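Local coordinates for p800 reaction center core protein (Heliobacterium modesticaldum, PDB 5V8K) that forms, as two identical copies, the pigment-bearing core of a photosynthetic reaction centre, holding bacteriochlorophylls and carotenoid and taking part in binding a 4Fe-4S cluster, at residues 338-343 with 353-359; 449-453 with 590-594; 478-482 with 496-500. One frame throughout, in Å; residues are numbered along the deposited sequence.

Contact 1. Residues 338-343 with 353-359; sequences HNTIAD and FAHMTYI. With GBF (Bacteriochlorophyll g), chain X.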
loop_
_atom_site.group_PDB
_atom_site.type_symbol
_atom_site.label_atom_id
_atom_site.label_comp_id
_atom_site.label_asym_id
_atom_site.label_seq_id
_atom_site.Cartn_x
_atom_site.Cartn_y
_atom_site.Cartn_z
ATOM N N HIS A 338 -10.773 15.482 12.936
ATOM C CA HIS A 338 -11.158 15.876 14.287
ATOM C C HIS A 338 -12.312 15.007 14.767
ATOM O O HIS A 338 -12.239 14.390 15.827
ATOM C CB HIS A 338 -11.557 17.346 14.349
ATOM C CG HIS A 338 -12.409 17.687 15.541
ATOM N ND1 HIS A 338 -11.938 18.384 16.626
ATOM C CD2 HIS A 338 -13.705 17.418 15.817
ATOM C CE1 HIS A 338 -12.902 18.542 17.511
ATOM N NE2 HIS A 338 -13.986 17.956 17.044
ATOM N N ASN A 339 -13.371 14.928 13.962
ATOM C CA ASN A 339 -14.514 14.076 14.280
ATOM C C ASN A 339 -14.135 12.613 14.472
ATOM O O ASN A 339 -14.752 11.921 15.290
ATOM C CB ASN A 339 -15.554 14.185 13.184
ATOM C CG ASN A 339 -16.322 15.444 13.261
ATOM O OD1 ASN A 339 -16.190 16.177 14.232
ATOM N ND2 ASN A 339 -17.136 15.725 12.237
ATOM N N THR A 340 -13.150 12.125 13.718
ATOM C CA THR A 340 -12.700 10.741 13.858
ATOM C C THR A 340 -12.077 10.526 15.224
ATOM O O THR A 340 -12.371 9.537 15.904
ATOM C CB THR A 340 -11.683 10.395 12.756
ATOM O OG1 THR A 340 -12.316 10.405 11.480
ATOM C CG2 THR A 340 -11.043 9.017 12.926
ATOM N N ILE A 341 -11.193 11.452 15.622
ATOM C CA ILE A 341 -10.532 11.397 16.924
ATOM C C ILE A 341 -11.568 11.435 18.035
ATOM O O ILE A 341 -11.451 10.719 19.027
ATOM C CB ILE A 341 -9.509 12.541 17.048
ATOM C CG1 ILE A 341 -8.302 12.219 16.175
ATOM C CG2 ILE A 341 -9.043 12.767 18.485
ATOM C CD1 ILE A 341 -7.361 13.407 16.076
ATOM N N ALA A 342 -12.597 12.273 17.874
ATOM C CA ALA A 342 -13.712 12.353 18.809
ATOM C C ALA A 342 -14.496 11.027 18.898
ATOM O O ALA A 342 -14.771 10.541 19.997
ATOM C CB ALA A 342 -14.631 13.517 18.390
ATOM N N ASP A 343 -14.882 10.444 17.751
ATOM C CA ASP A 343 -15.580 9.155 17.734
ATOM C C ASP A 343 -14.727 8.044 18.349
ATOM O O ASP A 343 -15.243 7.172 19.046
ATOM C CB ASP A 343 -15.969 8.786 16.294
ATOM C CG ASP A 343 -17.234 9.468 15.811
ATOM O OD1 ASP A 343 -18.158 9.665 16.636
ATOM O OD2 ASP A 343 -17.294 9.830 14.599
ATOM N N PHE A 353 -7.991 13.574 24.687
ATOM C CA PHE A 353 -9.035 13.406 23.691
ATOM C C PHE A 353 -10.430 13.262 24.274
ATOM O O PHE A 353 -11.356 12.930 23.539
ATOM C CB PHE A 353 -8.727 12.193 22.837
ATOM C CG PHE A 353 -7.372 12.220 22.207
ATOM C CD1 PHE A 353 -7.048 13.192 21.271
ATOM C CD2 PHE A 353 -6.430 11.261 22.532
ATOM C CE1 PHE A 353 -5.812 13.195 20.670
ATOM C CE2 PHE A 353 -5.192 11.272 21.947
ATOM C CZ PHE A 353 -4.885 12.224 20.996
ATOM N N ALA A 354 -10.619 13.517 25.550
ATOM C CA ALA A 354 -11.924 13.316 26.152
ATOM C C ALA A 354 -12.853 14.501 25.914
ATOM O O ALA A 354 -12.427 15.658 25.859
ATOM C CB ALA A 354 -11.788 13.083 27.651
ATOM N N HIS A 355 -14.134 14.189 25.747
ATOM C CA HIS A 355 -15.180 15.199 25.631
ATOM C C HIS A 355 -14.884 16.211 24.522
ATOM O O HIS A 355 -14.937 17.419 24.715
ATOM C CB HIS A 355 -15.377 15.864 26.986
ATOM C CG HIS A 355 -15.650 14.870 28.073
ATOM N ND1 HIS A 355 -14.821 14.702 29.163
ATOM C CD2 HIS A 355 -16.634 13.950 28.202
ATOM C CE1 HIS A 355 -15.297 13.737 29.929
ATOM N NE2 HIS A 355 -16.399 13.268 29.371
ATOM N N MET A 356 -14.556 15.700 23.337
ATOM C CA MET A 356 -14.445 16.571 22.187
ATOM C C MET A 356 -15.833 16.892 21.635
ATOM O O MET A 356 -16.782 16.119 21.771
ATOM C CB MET A 356 -13.569 15.914 21.157
ATOM C CG MET A 356 -12.137 15.690 21.655
ATOM S SD MET A 356 -11.221 14.729 20.451
ATOM C CE MET A 356 -11.348 15.789 19.014
ATOM N N THR A 357 -15.969 18.086 21.079
ATOM C CA THR A 357 -17.180 18.452 20.360
ATOM C C THR A 357 -17.123 17.920 18.936
ATOM O O THR A 357 -16.065 17.920 18.303
ATOM C CB THR A 357 -17.343 19.976 20.357
ATOM O OG1 THR A 357 -17.569 20.410 21.702
ATOM C CG2 THR A 357 -18.533 20.387 19.534
ATOM N N TYR A 358 -18.272 17.450 18.448
ATOM C CA TYR A 358 -18.423 17.054 17.054
ATOM C C TYR A 358 -18.595 18.290 16.184
ATOM O O TYR A 358 -19.358 19.197 16.538
ATOM C CB TYR A 358 -19.641 16.156 16.861
ATOM C CG TYR A 358 -19.417 15.020 15.873
ATOM C CD1 TYR A 358 -18.685 13.910 16.242
ATOM C CD2 TYR A 358 -19.948 15.052 14.590
ATOM C CE1 TYR A 358 -18.492 12.854 15.378
ATOM C CE2 TYR A 358 -19.761 13.988 13.710
ATOM C CZ TYR A 358 -19.030 12.902 14.114
ATOM O OH TYR A 358 -18.828 11.852 13.267
ATOM N N ILE A 359 -17.860 18.354 15.081
ATOM C CA ILE A 359 -18.032 19.451 14.139
ATOM C C ILE A 359 -19.213 19.112 13.244
ATOM O O ILE A 359 -19.220 18.087 12.553
ATOM C CB ILE A 359 -16.759 19.702 13.319
ATOM C CG1 ILE A 359 -15.629 20.132 14.252
ATOM C CG2 ILE A 359 -17.031 20.776 12.283
ATOM C CD1 ILE A 359 -14.306 20.180 13.593
HETATM MG MG GBF X . -10.057 19.984 16.653
HETATM C CHA GBF X . -11.138 20.715 19.897
HETATM C CHB GBF X . -11.985 22.422 15.532
HETATM C CHC GBF X . -8.383 19.548 13.694
HETATM C CHD GBF X . -7.739 17.685 18.191
HETATM N NA GBF X . -11.223 21.345 17.536
HETATM C C1A GBF X . -11.646 21.543 18.780
HETATM C C2A GBF X . -12.671 22.605 19.102
HETATM C C3A GBF X . -13.109 22.898 17.678
HETATM C C4A GBF X . -12.039 22.182 16.871
HETATM C CMA GBF X . -14.520 22.352 17.396
HETATM C CAA GBF X . -12.215 23.901 19.841
HETATM C CBA GBF X . -10.920 24.442 19.269
HETATM C CGA GBF X . -10.489 25.715 19.976
HETATM O O1A GBF X . -11.121 26.166 20.927
HETATM O O2A GBF X . -9.245 26.364 19.567
HETATM N NB GBF X . -10.225 20.847 14.826
HETATM C C1B GBF X . -11.075 21.830 14.513
HETATM C C2B GBF X . -10.940 22.101 13.142
HETATM C C3B GBF X . -9.919 21.302 12.652
HETATM C C4B GBF X . -9.467 20.556 13.754
HETATM C CMB GBF X . -11.771 23.080 12.364
HETATM C CAB GBF X . -9.422 21.234 11.253
HETATM C CBB GBF X . -9.921 21.786 10.150
HETATM N NC GBF X . -8.452 18.847 16.099
HETATM C C1C GBF X . -7.911 18.795 14.882
HETATM C C2C GBF X . -6.768 17.935 14.506
HETATM C C3C GBF X . -6.696 17.503 15.911
HETATM C C4C GBF X . -7.663 17.986 16.759
HETATM C CMC GBF X . -7.309 16.823 13.578
HETATM C CAC GBF X . -5.697 16.530 16.429
HETATM C CBC GBF X . -4.639 15.959 15.519
HETATM N ND GBF X . -9.427 19.384 18.464
HETATM C C1D GBF X . -8.688 18.444 19.033
HETATM C C2D GBF X . -8.827 18.085 20.600
HETATM C C3D GBF X . -9.789 19.068 20.720
HETATM C C4D GBF X . -10.143 19.813 19.569
HETATM C CMD GBF X . -8.206 17.128 21.576
HETATM C CAD GBF X . -10.439 19.707 21.895
HETATM O OBD GBF X . -10.691 19.273 23.066
HETATM C CBD GBF X . -11.354 20.751 21.371
HETATM C CGD GBF X . -12.790 20.500 21.699
HETATM O O1D GBF X . -13.489 19.668 21.132
HETATM O O2D GBF X . -13.412 21.298 22.705
HETATM C CED GBF X . -14.647 20.834 23.233
#

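Contact 2. Residues 449-453 with 590-594; sequences LQVIA and TIVCM. With GBF (Bacteriochlorophyll g), chain D.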
loop_
_atom_site.group_PDB
_atom_site.type_symbol
_atom_site.label_atom_id
_atom_site.label_comp_id
_atom_site.label_asym_id
_atom_site.label_seq_id
_atom_site.Cartn_x
_atom_site.Cartn_y
_atom_site.Cartn_z
ATOM N N LEU A 449 -7.943 8.697 -7.756
ATOM C CA LEU A 449 -8.497 7.955 -6.632
ATOM C C LEU A 449 -9.021 8.843 -5.513
ATOM O O LEU A 449 -9.877 8.378 -4.747
ATOM C CB LEU A 449 -7.466 6.993 -6.046
ATOM C CG LEU A 449 -7.036 5.932 -7.057
ATOM C CD1 LEU A 449 -5.917 5.090 -6.515
ATOM C CD2 LEU A 449 -8.208 5.020 -7.452
ATOM N N GLN A 450 -8.537 10.094 -5.389
ATOM C CA GLN A 450 -9.123 11.024 -4.432
ATOM C C GLN A 450 -10.487 11.557 -4.851
ATOM O O GLN A 450 -11.150 12.230 -4.048
ATOM C CB GLN A 450 -8.148 12.196 -4.212
ATOM C CG GLN A 450 -6.911 11.790 -3.499
ATOM C CD GLN A 450 -7.254 10.938 -2.332
ATOM O OE1 GLN A 450 -7.115 9.725 -2.379
ATOM N NE2 GLN A 450 -7.798 11.563 -1.296
ATOM N N VAL A 451 -10.905 11.294 -6.081
ATOM C CA VAL A 451 -12.277 11.535 -6.515
ATOM C C VAL A 451 -13.122 10.264 -6.376
ATOM O O VAL A 451 -14.198 10.274 -5.772
ATOM C CB VAL A 451 -12.288 12.054 -7.973
ATOM C CG1 VAL A 451 -13.690 12.273 -8.455
ATOM C CG2 VAL A 451 -11.446 13.341 -8.110
ATOM N N ILE A 452 -12.607 9.146 -6.891
ATOM C CA ILE A 452 -13.382 7.923 -6.974
ATOM C C ILE A 452 -13.709 7.377 -5.584
ATOM O O ILE A 452 -14.839 6.976 -5.318
ATOM C CB ILE A 452 -12.638 6.892 -7.844
ATOM C CG1 ILE A 452 -12.603 7.413 -9.287
ATOM C CG2 ILE A 452 -13.350 5.511 -7.829
ATOM C CD1 ILE A 452 -11.561 6.729 -10.180
ATOM N N ALA A 453 -12.731 7.350 -4.679
ATOM C CA ALA A 453 -12.972 6.670 -3.409
ATOM C C ALA A 453 -13.985 7.413 -2.550
ATOM O O ALA A 453 -15.004 6.806 -2.164
ATOM C CB ALA A 453 -11.654 6.457 -2.669
ATOM N N THR A 590 -7.144 -1.356 -7.364
ATOM C CA THR A 590 -7.940 -0.569 -6.429
ATOM C C THR A 590 -9.412 -0.623 -6.812
ATOM O O THR A 590 -10.283 -0.855 -5.966
ATOM C CB THR A 590 -7.460 0.873 -6.413
ATOM O OG1 THR A 590 -6.080 0.940 -5.981
ATOM C CG2 THR A 590 -8.312 1.664 -5.499
ATOM N N ILE A 591 -9.704 -0.457 -8.101
ATOM C CA ILE A 591 -11.083 -0.517 -8.571
ATOM C C ILE A 591 -11.699 -1.909 -8.323
ATOM O O ILE A 591 -12.886 -2.016 -7.993
ATOM C CB ILE A 591 -11.155 -0.106 -10.058
ATOM C CG1 ILE A 591 -10.687 1.333 -10.286
ATOM C CG2 ILE A 591 -12.590 -0.225 -10.573
ATOM C CD1 ILE A 591 -11.197 2.344 -9.312
ATOM N N VAL A 592 -10.914 -2.989 -8.461
ATOM C CA VAL A 592 -11.431 -4.340 -8.190
ATOM C C VAL A 592 -11.906 -4.438 -6.745
ATOM O O VAL A 592 -12.951 -5.034 -6.446
ATOM C CB VAL A 592 -10.363 -5.413 -8.464
ATOM C CG1 VAL A 592 -10.730 -6.733 -7.780
ATOM C CG2 VAL A 592 -10.150 -5.604 -9.959
ATOM N N CYS A 593 -11.120 -3.880 -5.826
ATOM C CA CYS A 593 -11.459 -3.920 -4.410
ATOM C C CYS A 593 -12.764 -3.173 -4.160
ATOM O O CYS A 593 -13.654 -3.669 -3.449
ATOM C CB CYS A 593 -10.311 -3.328 -3.611
ATOM S SG CYS A 593 -8.829 -4.395 -3.550
ATOM N N MET A 594 -12.928 -2.021 -4.819
ATOM C CA MET A 594 -14.147 -1.236 -4.692
ATOM C C MET A 594 -15.312 -1.964 -5.329
ATOM O O MET A 594 -16.434 -1.895 -4.834
ATOM C CB MET A 594 -13.949 0.146 -5.318
ATOM C CG MET A 594 -12.916 1.012 -4.556
ATOM S SD MET A 594 -12.726 2.585 -5.372
ATOM C CE MET A 594 -14.082 3.306 -4.555
HETATM MG MG GBF D . -4.778 8.530 0.706
HETATM C CHA GBF D . -4.768 6.256 3.378
HETATM C CHB GBF D . -5.889 10.839 2.796
HETATM C CHC GBF D . -3.809 10.806 -1.708
HETATM C CHD GBF D . -3.176 6.037 -1.249
HETATM N NA GBF D . -5.342 8.542 2.630
HETATM C C1A GBF D . -5.477 7.553 3.562
HETATM C C2A GBF D . -6.147 7.841 4.895
HETATM C C3A GBF D . -6.460 9.325 4.682
HETATM C C4A GBF D . -5.889 9.575 3.264
HETATM C CMA GBF D . -7.960 9.524 4.752
HETATM C CAA GBF D . -5.403 7.639 6.224
HETATM C CBA GBF D . -6.387 7.746 7.388
HETATM C CGA GBF D . -6.176 9.078 8.107
HETATM O O1A GBF D . -5.313 9.902 7.797
HETATM O O2A GBF D . -6.971 9.294 9.280
HETATM N NB GBF D . -4.780 10.551 0.610
HETATM C C1B GBF D . -5.387 11.361 1.496
HETATM C C2B GBF D . -5.361 12.683 1.009
HETATM C C3B GBF D . -4.762 12.626 -0.247
HETATM C C4B GBF D . -4.447 11.273 -0.467
HETATM C CMB GBF D . -5.930 13.867 1.716
HETATM C CAB GBF D . -4.550 13.695 -1.235
HETATM C CBB GBF D . -5.076 14.867 -1.243
HETATM N NC GBF D . -3.618 8.459 -1.007
HETATM C C1C GBF D . -3.479 9.400 -1.934
HETATM C C2C GBF D . -2.949 9.216 -3.334
HETATM C C3C GBF D . -2.841 7.771 -3.047
HETATM C C4C GBF D . -3.228 7.391 -1.770
HETATM C CMC GBF D . -3.912 9.653 -4.410
HETATM C CAC GBF D . -2.369 6.775 -4.028
HETATM C CBC GBF D . -1.869 7.065 -5.460
HETATM N ND GBF D . -4.186 6.647 0.865
HETATM C C1D GBF D . -3.528 5.764 0.147
HETATM C C2D GBF D . -3.001 4.408 0.765
HETATM C C3D GBF D . -3.593 4.765 1.981
HETATM C C4D GBF D . -4.268 6.006 2.076
HETATM C CMD GBF D . -2.237 3.279 0.165
HETATM C CAD GBF D . -3.859 4.103 3.263
HETATM O OBD GBF D . -3.280 3.100 3.832
HETATM C CBD GBF D . -4.588 5.036 4.191
HETATM C CGD GBF D . -5.855 4.361 4.673
HETATM O O1D GBF D . -6.988 4.567 4.243
HETATM O O2D GBF D . -5.714 3.334 5.680
HETATM C CED GBF D . -6.841 2.542 6.020
HETATM C C1 GBF D . -6.797 10.471 10.055
HETATM C C2 GBF D . -5.604 10.333 10.940
HETATM C C3 GBF D . -5.745 10.073 12.248
HETATM C C4 GBF D . -7.116 9.844 12.820
HETATM C C5 GBF D . -4.528 9.954 13.120
HETATM C C6 GBF D . -4.398 11.099 14.136
HETATM C C7 GBF D . -4.048 12.393 13.419
HETATM C C8 GBF D . -3.058 13.221 13.785
HETATM C C9 GBF D . -2.149 12.920 14.918
HETATM C C10 GBF D . -2.784 14.458 12.977
HETATM C C11 GBF D . -2.134 13.965 11.697
HETATM C C12 GBF D . -0.757 13.494 12.053
HETATM C C13 GBF D . -0.222 12.374 11.567
HETATM C C14 GBF D . 1.159 12.054 11.997
HETATM C C15 GBF D . -0.936 11.448 10.663
HETATM O O HOH W 1 -7.088 8.153 -0.385
#

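Contact 3. Residues 478-482 with 496-500; sequences YQAAL and PLTNM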
loop_
_atom_site.group_PDB
_atom_site.type_symbol
_atom_site.label_atom_id
_atom_site.label_comp_id
_atom_site.label_asym_id
_atom_site.label_seq_id
_atom_site.Cartn_x
_atom_site.Cartn_y
_atom_site.Cartn_z
ATOM N N TYR A 478 -26.234 12.027 14.028
ATOM C CA TYR A 478 -26.525 10.981 13.052
ATOM C C TYR A 478 -28.028 10.864 12.786
ATOM O O TYR A 478 -28.456 10.826 11.629
ATOM C CB TYR A 478 -25.966 9.647 13.533
ATOM C CG TYR A 478 -26.462 8.519 12.699
ATOM C CD1 TYR A 478 -26.146 8.428 11.358
ATOM C CD2 TYR A 478 -27.306 7.575 13.237
ATOM C CE1 TYR A 478 -26.650 7.377 10.572
ATOM C CE2 TYR A 478 -27.784 6.532 12.485
ATOM C CZ TYR A 478 -27.457 6.442 11.151
ATOM O OH TYR A 478 -27.960 5.409 10.393
ATOM N N GLN A 479 -28.849 10.831 13.847
ATOM C CA GLN A 479 -30.290 10.612 13.679
ATOM C C GLN A 479 -30.951 11.767 12.942
ATOM O O GLN A 479 -31.832 11.552 12.109
ATOM C CB GLN A 479 -30.966 10.405 15.029
ATOM C CG GLN A 479 -30.534 9.148 15.775
ATOM C CD GLN A 479 -30.990 7.873 15.085
ATOM O OE1 GLN A 479 -31.992 7.871 14.355
ATOM N NE2 GLN A 479 -30.254 6.777 15.308
ATOM N N ALA A 480 -30.543 13.000 13.228
ATOM C CA ALA A 480 -31.105 14.128 12.491
ATOM C C ALA A 480 -30.711 14.049 11.024
ATOM O O ALA A 480 -31.525 14.335 10.140
ATOM C CB ALA A 480 -30.648 15.459 13.100
ATOM N N ALA A 481 -29.469 13.653 10.759
ATOM C CA ALA A 481 -28.994 13.509 9.386
ATOM C C ALA A 481 -29.747 12.397 8.655
ATOM O O ALA A 481 -30.057 12.509 7.460
ATOM C CB ALA A 481 -27.491 13.210 9.398
ATOM N N LEU A 482 -30.054 11.316 9.367
ATOM C CA LEU A 482 -30.794 10.213 8.776
ATOM C C LEU A 482 -32.207 10.642 8.396
ATOM O O LEU A 482 -32.707 10.253 7.345
ATOM C CB LEU A 482 -30.829 9.047 9.753
ATOM C CG LEU A 482 -31.672 7.827 9.354
ATOM C CD1 LEU A 482 -31.088 7.153 8.151
ATOM C CD2 LEU A 482 -31.711 6.882 10.481
ATOM N N PRO A 496 -29.270 3.026 2.276
ATOM C CA PRO A 496 -29.489 3.617 3.597
ATOM C C PRO A 496 -28.261 4.388 4.050
ATOM O O PRO A 496 -27.118 4.008 3.770
ATOM C CB PRO A 496 -29.715 2.405 4.504
ATOM C CG PRO A 496 -29.420 1.237 3.711
ATOM C CD PRO A 496 -28.856 1.629 2.387
ATOM N N LEU A 497 -28.496 5.477 4.766
ATOM C CA LEU A 497 -27.389 6.168 5.416
ATOM C C LEU A 497 -26.998 5.394 6.674
ATOM O O LEU A 497 -27.755 5.355 7.640
ATOM C CB LEU A 497 -27.776 7.609 5.740
ATOM C CG LEU A 497 -26.659 8.408 6.393
ATOM C CD1 LEU A 497 -25.537 8.621 5.426
ATOM C CD2 LEU A 497 -27.207 9.734 6.837
ATOM N N THR A 498 -25.842 4.748 6.661
ATOM C CA THR A 498 -25.321 4.111 7.852
ATOM C C THR A 498 -24.610 5.151 8.746
ATOM O O THR A 498 -24.328 6.274 8.346
ATOM C CB THR A 498 -24.339 2.981 7.500
ATOM O OG1 THR A 498 -23.085 3.537 7.080
ATOM C CG2 THR A 498 -24.874 2.032 6.391
ATOM N N ASN A 499 -24.313 4.753 9.963
ATOM C CA ASN A 499 -23.497 5.537 10.870
ATOM C C ASN A 499 -22.025 5.166 10.787
ATOM O O ASN A 499 -21.266 5.490 11.709
ATOM C CB ASN A 499 -24.000 5.386 12.306
ATOM C CG ASN A 499 -23.783 3.992 12.883
ATOM O OD1 ASN A 499 -23.488 3.035 12.183
ATOM N ND2 ASN A 499 -23.914 3.895 14.199
ATOM N N MET A 500 -21.604 4.526 9.699
ATOM C CA MET A 500 -20.246 3.988 9.565
ATOM C C MET A 500 -19.403 4.843 8.632
ATOM O O MET A 500 -19.681 4.924 7.432
ATOM C CB MET A 500 -20.257 2.547 9.053
ATOM C CG MET A 500 -20.992 1.552 9.960
ATOM S SD MET A 500 -20.848 -0.143 9.329
ATOM C CE MET A 500 -21.857 -0.045 7.866
#

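Contact 1. Residues 338-343 with 353-359
H338, near the end of helix 311-344, meets M356, T357 and I359 of the loop that follows in a buried helix-to-loop contact, an axial-histidine chlorophyll site in which the returning loop grips the magnesium ligand. The imidazole leaves the helix with CG anti to the backbone N (chi1 159°), and its two nitrogens serve different partners. ND1 binds the magnesium of bacteriochlorophyll g at 2.5 Å, while NE2 donates almost straight to T357 O; the modelled 2.4 Å between these last two atoms is so short that its exact value is doubtful. The ring is also clamped by CH-pi contacts from both faces: M356 CE lies 3.7 Å from the centroid of the H338 ring, and I359 CD1 approaches that centroid from the opposite face at 3.9 Å. Rotation of the imidazole is probably restrained by its edge and its faces alike. The loop holds the pigment directly too, since T357 N donates to the carbonyl oxygen O1D of its methyl ester over 2.9 Å.

At the next residue of the helix, the N339 amide pairs with both backbone polar atoms of I359. Its OD1 accepts from I359 N at 2.9 Å, and its ND2 donates to I359 O at 3.2 Å, each bond falling on a lone pair in the carbonyl plane; G465 O is a further partner of ND2. The same amide stacks over the centre of the Y358 ring, the planes only 9° apart. Without the phenol, as with an alanine here, the N339 amide would probably lose its stacking partner and the D343 carboxylate one of its donors. S466 also bonds that carboxylate, and W463 bonds the phenol. Y358 OH reaches D343 OD2 at 2.9 Å, on the syn side and 17° out of the carboxylate plane.

Contact 2. Residues 449-453 with 590-594
M594 runs out extended through chi2 (179°) and then bends at chi3 (85°), which lays its sulfur and methyl against I452 and A453. CE rests 3.7 Å from A453 CA and also approaches the backbone oxygen of I452, while SD lies 3.9 Å from I452 CG2 where the two side chains cross. One turn earlier, L449 and T590 reach toward each other tip to tip, L449 CD2 standing 3.9 Å from T590 CG2. The T590 methyl does the touching, while OG1 bonds F586 O in the preceding turn. I591 CD1 adds a looser contact to I452 CG2, 4.1 Å away.

The two membrane helices run parallel, their segment axes 8° apart and 11.9 Å from each other at closest approach. Bacteriochlorophyll g', the pigment type of the primary donor, touches A453, T590 and M594. Elsewhere on helix 449-459, Q450 OE1 accepts from a water at 2.5 Å, and that water ligates the magnesium of a bacteriochlorophyll g. With no hydrogen bond crossing between the helices, the direct contact is sparse and depends on van der Waals packing of the side-chain ends, shared with F587, I272 and bacteriochlorophyll g'.

Contact 3. Residues 478-482 with 496-500
Y478 reaches from helix 475-488 to L497, T498 and N499 of the loop beyond that helix, and its side chain can be followed atom by atom. CB directs the ring off the helix with CG anti to the backbone N (chi1 169°). CG and CD1 pass beneath N499, whose CB lies 3.8 Å from Y478 CD1. That methylene sits over the middle of the ring, 3.6 Å from N499 CB to the Y478 centroid and only 7° off the ring normal, a well-centred CH-pi contact. Farther out, CE1 comes within 3.4 Å of T498 O and lies close to N499 N as well. CZ leads to the hydroxyl, where OH donates to L497 O at 2.8 Å, tilted 21° from the carbonyl plane. The phenol is thus fixed at its tip while one face is covered by the N499 CB methylene.

A481 and L482 complete the contact through L497. L482 and L497 slide past each other in opposite directions, with L482 CD1 4.1 Å from L497 CB, and A481 CB faces L497 CD2 more loosely at 4.3 Å. In the loop itself, T498 OG1 accepts from M500 N at 3.2 Å, an ST turn, and also bonds G461 O.

The loop is also tied to the connection between helices 449-459 and 475-488: T498 pairs through backbone bonds with G461, N499 with V470 and M500 with W463. The M500 side chain then packs on Y505 and Q508 of helix 502-513, the next helix along the chain.

How the contacts relate
Contacts 1 and 3 are near neighbours, their centres about 17 Å and their nearest atoms about 7 Å apart, and the connection between helices 449-459 and 475-488 serves both: its W463 bonds Y358 and the backbone of M500. Contact 2 lies deeper, its centre about 27 Å from that of contact 1 and about 23 Å from that of contact 3. Toward the calcium site, the M594 side chain is about 5 Å from that of the ligand L597, and that of T498 about 9 Å from the ion. The tail of the bacteriochlorophyll g whose magnesium-bound water donates to Q450 in contact 2 runs on to T340 of contact 1, where it meets the pigment ligated by H338.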